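Local coordinates for protein binary enterotoxin of Clostridium perfringens component a (Clostridium perfringens, PDB 5WTZ) that probably transfers the ADP-ribose of NAD+ to actin, as the enzymatic component of an iota-like binary enterotoxin, at residues 56-68 with 347-361. Sequence-based numbering, arbitrary orientation.
With NAD (nicotinamide-adenine-dinucleotide), chain B.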
loop_
_atom_site.group_PDB
_atom_site.type_symbol
_atom_site.label_atom_id
_atom_site.label_comp_id
_atom_site.label_asym_id
_atom_site.label_seq_id
_atom_site.Cartn_x
_atom_site.Cartn_y
_atom_site.Cartn_z
ATOM N N SER A 56 1.750 10.461 -7.997
ATOM C CA SER A 56 1.095 10.339 -6.696
ATOM C C SER A 56 1.987 9.577 -5.722
ATOM O O SER A 56 2.023 9.878 -4.539
ATOM C CB SER A 56 -0.259 9.639 -6.816
ATOM O OG SER A 56 -0.099 8.247 -7.022
ATOM N N ILE A 57 2.720 8.601 -6.252
ATOM C CA ILE A 57 3.654 7.815 -5.454
ATOM C C ILE A 57 4.870 8.633 -5.005
ATOM O O ILE A 57 5.193 8.662 -3.801
ATOM C CB ILE A 57 4.102 6.567 -6.240
ATOM C CG1 ILE A 57 2.898 5.633 -6.400
ATOM C CG2 ILE A 57 5.254 5.874 -5.531
ATOM C CD1 ILE A 57 3.157 4.379 -7.234
ATOM N N LYS A 58 5.531 9.291 -5.959
ATOM C CA LYS A 58 6.621 10.233 -5.685
ATOM C C LYS A 58 6.238 11.201 -4.576
ATOM O O LYS A 58 6.979 11.393 -3.604
ATOM C CB LYS A 58 6.983 11.043 -6.939
ATOM C CG LYS A 58 7.698 10.288 -8.044
ATOM C CD LYS A 58 7.817 11.181 -9.277
ATOM C CE LYS A 58 8.547 10.477 -10.409
ATOM N NZ LYS A 58 9.978 10.260 -10.069
ATOM N N LYS A 59 5.067 11.816 -4.732
ATOM C CA LYS A 59 4.662 12.905 -3.865
ATOM C C LYS A 59 4.419 12.426 -2.440
ATOM O O LYS A 59 4.871 13.052 -1.485
ATOM C CB LYS A 59 3.401 13.582 -4.406
ATOM C CG LYS A 59 2.974 14.807 -3.618
ATOM C CD LYS A 59 1.574 15.243 -4.022
ATOM C CE LYS A 59 1.089 16.433 -3.188
ATOM N NZ LYS A 59 2.052 17.561 -3.238
ATOM N N LYS A 60 3.706 11.317 -2.291
ATOM C CA LYS A 60 3.321 10.891 -0.955
ATOM C C LYS A 60 4.500 10.318 -0.168
ATOM O O LYS A 60 4.480 10.335 1.060
ATOM C CB LYS A 60 2.169 9.884 -1.020
ATOM C CG LYS A 60 2.466 8.539 -1.626
ATOM C CD LYS A 60 1.125 7.858 -1.872
ATOM C CE LYS A 60 1.234 6.376 -2.129
ATOM N NZ LYS A 60 -0.131 5.857 -2.482
ATOM N N PHE A 61 5.533 9.845 -0.859
ATOM C CA PHE A 61 6.715 9.340 -0.150
ATOM C C PHE A 61 7.847 10.372 -0.020
ATOM O O PHE A 61 8.876 10.094 0.597
ATOM C CB PHE A 61 7.241 8.090 -0.838
ATOM C CG PHE A 61 6.374 6.881 -0.636
ATOM C CD1 PHE A 61 6.275 6.294 0.613
ATOM C CD2 PHE A 61 5.650 6.344 -1.694
ATOM C CE1 PHE A 61 5.471 5.177 0.821
ATOM C CE2 PHE A 61 4.843 5.222 -1.495
ATOM C CZ PHE A 61 4.760 4.644 -0.232
ATOM N N ALA A 62 7.660 11.556 -0.597
ATOM C CA ALA A 62 8.688 12.596 -0.585
ATOM C C ALA A 62 8.929 13.207 0.792
ATOM O O ALA A 62 8.141 13.030 1.741
ATOM C CB ALA A 62 8.323 13.702 -1.567
ATOM N N LEU A 63 10.017 13.970 0.884
ATOM C CA LEU A 63 10.290 14.785 2.049
ATOM C C LEU A 63 9.242 15.879 2.161
ATOM O O LEU A 63 8.561 16.189 1.188
ATOM C CB LEU A 63 11.685 15.402 1.978
ATOM C CG LEU A 63 12.852 14.429 2.106
ATOM C CD1 LEU A 63 14.106 15.075 1.541
ATOM C CD2 LEU A 63 13.044 14.064 3.569
ATOM N N ASP A 64 9.139 16.475 3.343
ATOM C CA ASP A 64 8.055 17.408 3.658
ATOM C C ASP A 64 7.977 18.649 2.778
ATOM O O ASP A 64 6.878 19.080 2.435
ATOM C CB ASP A 64 8.154 17.839 5.121
ATOM C CG ASP A 64 7.805 16.717 6.075
ATOM O OD1 ASP A 64 7.812 15.542 5.641
ATOM O OD2 ASP A 64 7.508 17.008 7.253
ATOM N N ASN A 65 9.117 19.234 2.420
ATOM C CA ASN A 65 9.080 20.466 1.642
ATOM C C ASN A 65 9.528 20.234 0.216
ATOM O O ASN A 65 10.089 21.105 -0.442
ATOM C CB ASN A 65 9.912 21.563 2.301
ATOM C CG ASN A 65 9.342 21.987 3.637
ATOM O OD1 ASN A 65 10.075 22.182 4.606
ATOM N ND2 ASN A 65 8.016 22.055 3.714
ATOM N N TYR A 66 9.275 19.015 -0.236
ATOM C CA TYR A 66 9.274 18.670 -1.642
ATOM C C TYR A 66 8.073 19.354 -2.282
ATOM O O TYR A 66 6.931 19.054 -1.923
ATOM C CB TYR A 66 9.202 17.154 -1.774
ATOM C CG TYR A 66 8.955 16.578 -3.137
ATOM C CD1 TYR A 66 10.012 16.181 -3.938
ATOM C CD2 TYR A 66 7.660 16.346 -3.591
ATOM C CE1 TYR A 66 9.791 15.611 -5.173
ATOM C CE2 TYR A 66 7.427 15.763 -4.826
ATOM C CZ TYR A 66 8.496 15.400 -5.612
ATOM O OH TYR A 66 8.280 14.827 -6.844
ATOM N N GLU A 67 8.307 20.282 -3.203
ATOM C CA GLU A 67 7.175 21.000 -3.782
ATOM C C GLU A 67 6.731 20.391 -5.108
ATOM O O GLU A 67 5.607 20.626 -5.550
ATOM C CB GLU A 67 7.484 22.486 -3.965
ATOM C CG GLU A 67 6.268 23.355 -3.649
ATOM C CD GLU A 67 6.403 24.784 -4.127
ATOM O OE1 GLU A 67 7.526 25.192 -4.492
ATOM O OE2 GLU A 67 5.377 25.497 -4.146
ATOM N N GLY A 68 7.610 19.608 -5.730
ATOM C CA GLY A 68 7.228 18.782 -6.866
ATOM C C GLY A 68 6.821 19.553 -8.106
ATOM O O GLY A 68 7.452 20.546 -8.463
ATOM N N SER A 347 3.530 8.467 5.395
ATOM C CA SER A 347 4.330 8.004 4.274
ATOM C C SER A 347 5.467 8.987 3.965
ATOM O O SER A 347 6.385 8.635 3.213
ATOM C CB SER A 347 3.454 7.788 3.022
ATOM O OG SER A 347 2.697 8.948 2.691
ATOM N N ASN A 348 5.405 10.193 4.550
ATOM C CA ASN A 348 6.457 11.218 4.411
ATOM C C ASN A 348 7.856 10.656 4.618
ATOM O O ASN A 348 8.070 9.858 5.527
ATOM C CB ASN A 348 6.279 12.381 5.415
ATOM C CG ASN A 348 4.929 13.071 5.320
ATOM O OD1 ASN A 348 3.891 12.421 5.240
ATOM N ND2 ASN A 348 4.943 14.395 5.343
ATOM N N ASN A 349 8.818 11.084 3.801
ATOM C CA ASN A 349 10.213 10.753 4.079
ATOM C C ASN A 349 10.668 11.448 5.369
ATOM O O ASN A 349 10.086 12.446 5.769
ATOM C CB ASN A 349 11.107 11.151 2.908
ATOM C CG ASN A 349 12.407 10.355 2.862
ATOM O OD1 ASN A 349 12.722 9.589 3.783
ATOM N ND2 ASN A 349 13.176 10.540 1.781
ATOM N N ILE A 350 11.689 10.899 6.020
ATOM C CA ILE A 350 12.235 11.473 7.248
ATOM C C ILE A 350 13.653 11.964 6.980
ATOM O O ILE A 350 14.463 11.218 6.421
ATOM C CB ILE A 350 12.247 10.446 8.397
ATOM C CG1 ILE A 350 10.823 9.994 8.736
ATOM C CG2 ILE A 350 12.939 11.023 9.622
ATOM C CD1 ILE A 350 10.759 8.736 9.604
ATOM N N SER A 351 13.940 13.209 7.365
ATOM C CA SER A 351 15.215 13.863 7.042
ATOM C C SER A 351 16.433 13.030 7.407
ATOM O O SER A 351 17.361 12.903 6.605
ATOM C CB SER A 351 15.314 15.223 7.736
ATOM O OG SER A 351 14.506 16.181 7.077
ATOM N N ALA A 352 16.430 12.452 8.605
ATOM C CA ALA A 352 17.597 11.705 9.079
ATOM C C ALA A 352 17.809 10.426 8.270
ATOM O O ALA A 352 18.928 9.910 8.216
ATOM C CB ALA A 352 17.463 11.376 10.569
ATOM N N PHE A 353 16.739 9.927 7.649
ATOM C CA PHE A 353 16.790 8.667 6.910
ATOM C C PHE A 353 16.410 8.852 5.443
ATOM O O PHE A 353 15.875 7.931 4.824
ATOM C CB PHE A 353 15.866 7.640 7.567
ATOM C CG PHE A 353 16.022 7.573 9.066
ATOM C CD1 PHE A 353 17.241 7.228 9.625
ATOM C CD2 PHE A 353 14.960 7.882 9.908
ATOM C CE1 PHE A 353 17.409 7.184 11.010
ATOM C CE2 PHE A 353 15.116 7.838 11.296
ATOM C CZ PHE A 353 16.343 7.487 11.844
ATOM N N ALA A 354 16.700 10.030 4.900
ATOM C CA ALA A 354 16.176 10.454 3.587
ATOM C C ALA A 354 16.708 9.614 2.436
ATOM O O ALA A 354 16.034 9.463 1.425
ATOM C CB ALA A 354 16.489 11.906 3.344
ATOM N N LYS A 355 17.902 9.055 2.594
ATOM C CA LYS A 355 18.510 8.304 1.504
ATOM C C LYS A 355 18.328 6.791 1.587
ATOM O O LYS A 355 18.703 6.083 0.645
ATOM C CB LYS A 355 19.996 8.649 1.410
ATOM C CG LYS A 355 20.227 10.068 0.886
ATOM C CD LYS A 355 21.682 10.362 0.615
ATOM C CE LYS A 355 21.839 11.778 0.052
ATOM N NZ LYS A 355 23.232 12.095 -0.365
ATOM N N ARG A 356 17.741 6.284 2.675
ATOM C CA ARG A 356 17.418 4.859 2.736
ATOM C C ARG A 356 16.480 4.476 1.573
ATOM O O ARG A 356 15.502 5.182 1.308
ATOM C CB ARG A 356 16.777 4.495 4.076
ATOM C CG ARG A 356 17.716 4.721 5.267
ATOM C CD ARG A 356 17.192 4.072 6.527
ATOM N NE ARG A 356 18.134 4.313 7.614
ATOM C CZ ARG A 356 17.896 4.056 8.898
ATOM N NH1 ARG A 356 16.728 3.562 9.283
ATOM N NH2 ARG A 356 18.831 4.313 9.801
ATOM N N LYS A 357 16.797 3.379 0.879
ATOM C CA LYS A 357 16.123 3.005 -0.386
ATOM C C LYS A 357 14.999 2.002 -0.187
ATOM O O LYS A 357 14.322 1.593 -1.140
ATOM C CB LYS A 357 17.137 2.420 -1.379
ATOM C CG LYS A 357 18.347 3.304 -1.660
ATOM C CD LYS A 357 19.347 2.567 -2.557
ATOM C CE LYS A 357 20.647 3.323 -2.711
ATOM N NZ LYS A 357 21.593 2.540 -3.540
ATOM N N LEU A 358 14.815 1.579 1.055
ATOM C CA LEU A 358 13.859 0.528 1.341
ATOM C C LEU A 358 12.746 1.092 2.207
ATOM O O LEU A 358 12.954 1.418 3.380
ATOM C CB LEU A 358 14.563 -0.653 2.021
ATOM C CG LEU A 358 15.627 -1.379 1.178
ATOM C CD1 LEU A 358 16.457 -2.314 2.040
ATOM C CD2 LEU A 358 14.999 -2.144 0.007
ATOM N N ILE A 359 11.562 1.205 1.623
ATOM C CA ILE A 359 10.411 1.782 2.310
ATOM C C ILE A 359 9.382 0.716 2.678
ATOM O O ILE A 359 8.649 0.202 1.818
ATOM C CB ILE A 359 9.731 2.863 1.448
ATOM C CG1 ILE A 359 10.769 3.864 0.940
ATOM C CG2 ILE A 359 8.609 3.538 2.232
ATOM C CD1 ILE A 359 10.235 4.864 -0.096
ATOM N N LEU A 360 9.332 0.379 3.961
ATOM C CA LEU A 360 8.334 -0.560 4.463
ATOM C C LEU A 360 6.958 0.079 4.398
ATOM O O LEU A 360 6.769 1.208 4.845
ATOM C CB LEU A 360 8.655 -0.982 5.899
ATOM C CG LEU A 360 7.820 -2.165 6.402
ATOM C CD1 LEU A 360 8.136 -3.416 5.594
ATOM C CD2 LEU A 360 8.081 -2.374 7.911
ATOM N N ARG A 361 6.007 -0.616 3.784
ATOM C CA ARG A 361 4.605 -0.223 3.909
ATOM C C ARG A 361 3.881 -1.384 4.558
ATOM O O ARG A 361 3.486 -2.347 3.888
ATOM C CB ARG A 361 3.991 0.153 2.553
ATOM C CG ARG A 361 2.519 0.598 2.651
ATOM C CD ARG A 361 2.066 1.448 1.454
ATOM N NE ARG A 361 2.103 0.683 0.201
ATOM C CZ ARG A 361 1.867 1.193 -1.008
ATOM N NH1 ARG A 361 1.592 2.480 -1.159
ATOM N NH2 ARG A 361 1.938 0.416 -2.082
HETATM P PA NAD B . 16.961 1.015 14.239
HETATM O O1A NAD B . 17.566 0.611 15.563
HETATM O O2A NAD B . 15.721 0.337 13.737
HETATM O O5B NAD B . 18.063 0.877 13.071
HETATM C C5B NAD B . 19.447 1.195 13.257
HETATM C C4B NAD B . 20.279 0.405 12.265
HETATM O O4B NAD B . 20.111 -0.988 12.559
HETATM C C3B NAD B . 19.822 0.630 10.826
HETATM O O3B NAD B . 20.982 0.643 9.977
HETATM C C2B NAD B . 18.958 -0.590 10.540
HETATM O O2B NAD B . 18.957 -0.954 9.156
HETATM C C1B NAD B . 19.580 -1.670 11.418
HETATM N N9A NAD B . 18.529 -2.616 11.845
HETATM C C8A NAD B . 17.403 -2.321 12.519
HETATM N N7A NAD B . 16.662 -3.446 12.727
HETATM C C5A NAD B . 17.320 -4.461 12.156
HETATM C C6A NAD B . 17.106 -5.914 12.000
HETATM N N6A NAD B . 15.999 -6.499 12.508
HETATM N N1A NAD B . 18.037 -6.624 11.316
HETATM C C2A NAD B . 19.143 -6.048 10.814
HETATM N N3A NAD B . 19.408 -4.733 10.933
HETATM C C4A NAD B . 18.540 -3.912 11.571
HETATM O O3 NAD B . 16.666 2.588 14.340
HETATM P PN NAD B . 16.353 3.642 13.165
HETATM O O1N NAD B . 15.022 3.270 12.550
HETATM O O2N NAD B . 17.594 3.790 12.317
HETATM O O5D NAD B . 16.206 4.970 14.061
HETATM C C5D NAD B . 15.303 5.039 15.164
HETATM C C4D NAD B . 15.123 6.492 15.563
HETATM O O4D NAD B . 14.306 7.152 14.594
HETATM C C3D NAD B . 14.349 6.586 16.863
HETATM O O3D NAD B . 14.653 7.860 17.459
HETATM C C2D NAD B . 12.906 6.566 16.407
HETATM O O2D NAD B . 12.049 7.237 17.337
HETATM C C1D NAD B . 12.959 7.254 15.041
HETATM N N1N NAD B . 12.065 6.648 14.032
HETATM C C2N NAD B . 12.564 6.076 12.918
HETATM C C3N NAD B . 11.707 5.507 11.969
HETATM C C7N NAD B . 12.230 4.868 10.712
HETATM O O7N NAD B . 13.365 4.377 10.652
HETATM N N7N NAD B . 11.417 4.894 9.669
HETATM C C4N NAD B . 10.329 5.539 12.150
HETATM C C5N NAD B . 9.842 6.132 13.304
HETATM C C6N NAD B . 10.738 6.679 14.227
#
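Phe-61 reaches Ser-347, Ile-359 and Arg-361 with one ring. Its CG lies anti to the carbonyl carbon (chi1 -72°), which carries the ring to strand 358-361. CE1 meets Ile-359 CG2 at 3.8 Å, and CZ lies 3.9 Å from Arg-361 NH1, which comes to the ring edge near its plane. The ring and guanidinium planes are turned 49° from each other. Tyr-401 and Ile-415 of the same sheet also touch the Phe-61 side chain. Phe-61 CA gives a CH...O contact to Ser-347 O, and Ser-347 OG donates to Lys-60 O at 2.8 Å from above the carbonyl plane. The Lys-60 and Arg-361 side chains cross at about a right angle; Asp-138 forms salt bridges with both, probably offsetting their like charges. The contact joins the two ADP-ribosyltransferase-like domains: residues 56-61 of the helix and the loop that follows meet the second domain, where Arg-356 binds an NAD phosphate oxygen. Leu-63 CD2 packs on Asn-349 CB at 3.6 Å and also touches Ala-354 CB. Asn-349 N donates a hydrogen bond to Ala-62 O (2.9 Å). Its ND2 donates to a lone pair of Ala-354 O in the carbonyl plane and its OD1 accepts Ile-350 N, so both ends of the amide are held. At the exposed end, Asn-348 ND2 donates to Asp-64 OD1 from above the carboxylate plane; Asn-218 holds the OD1 of Asn-348.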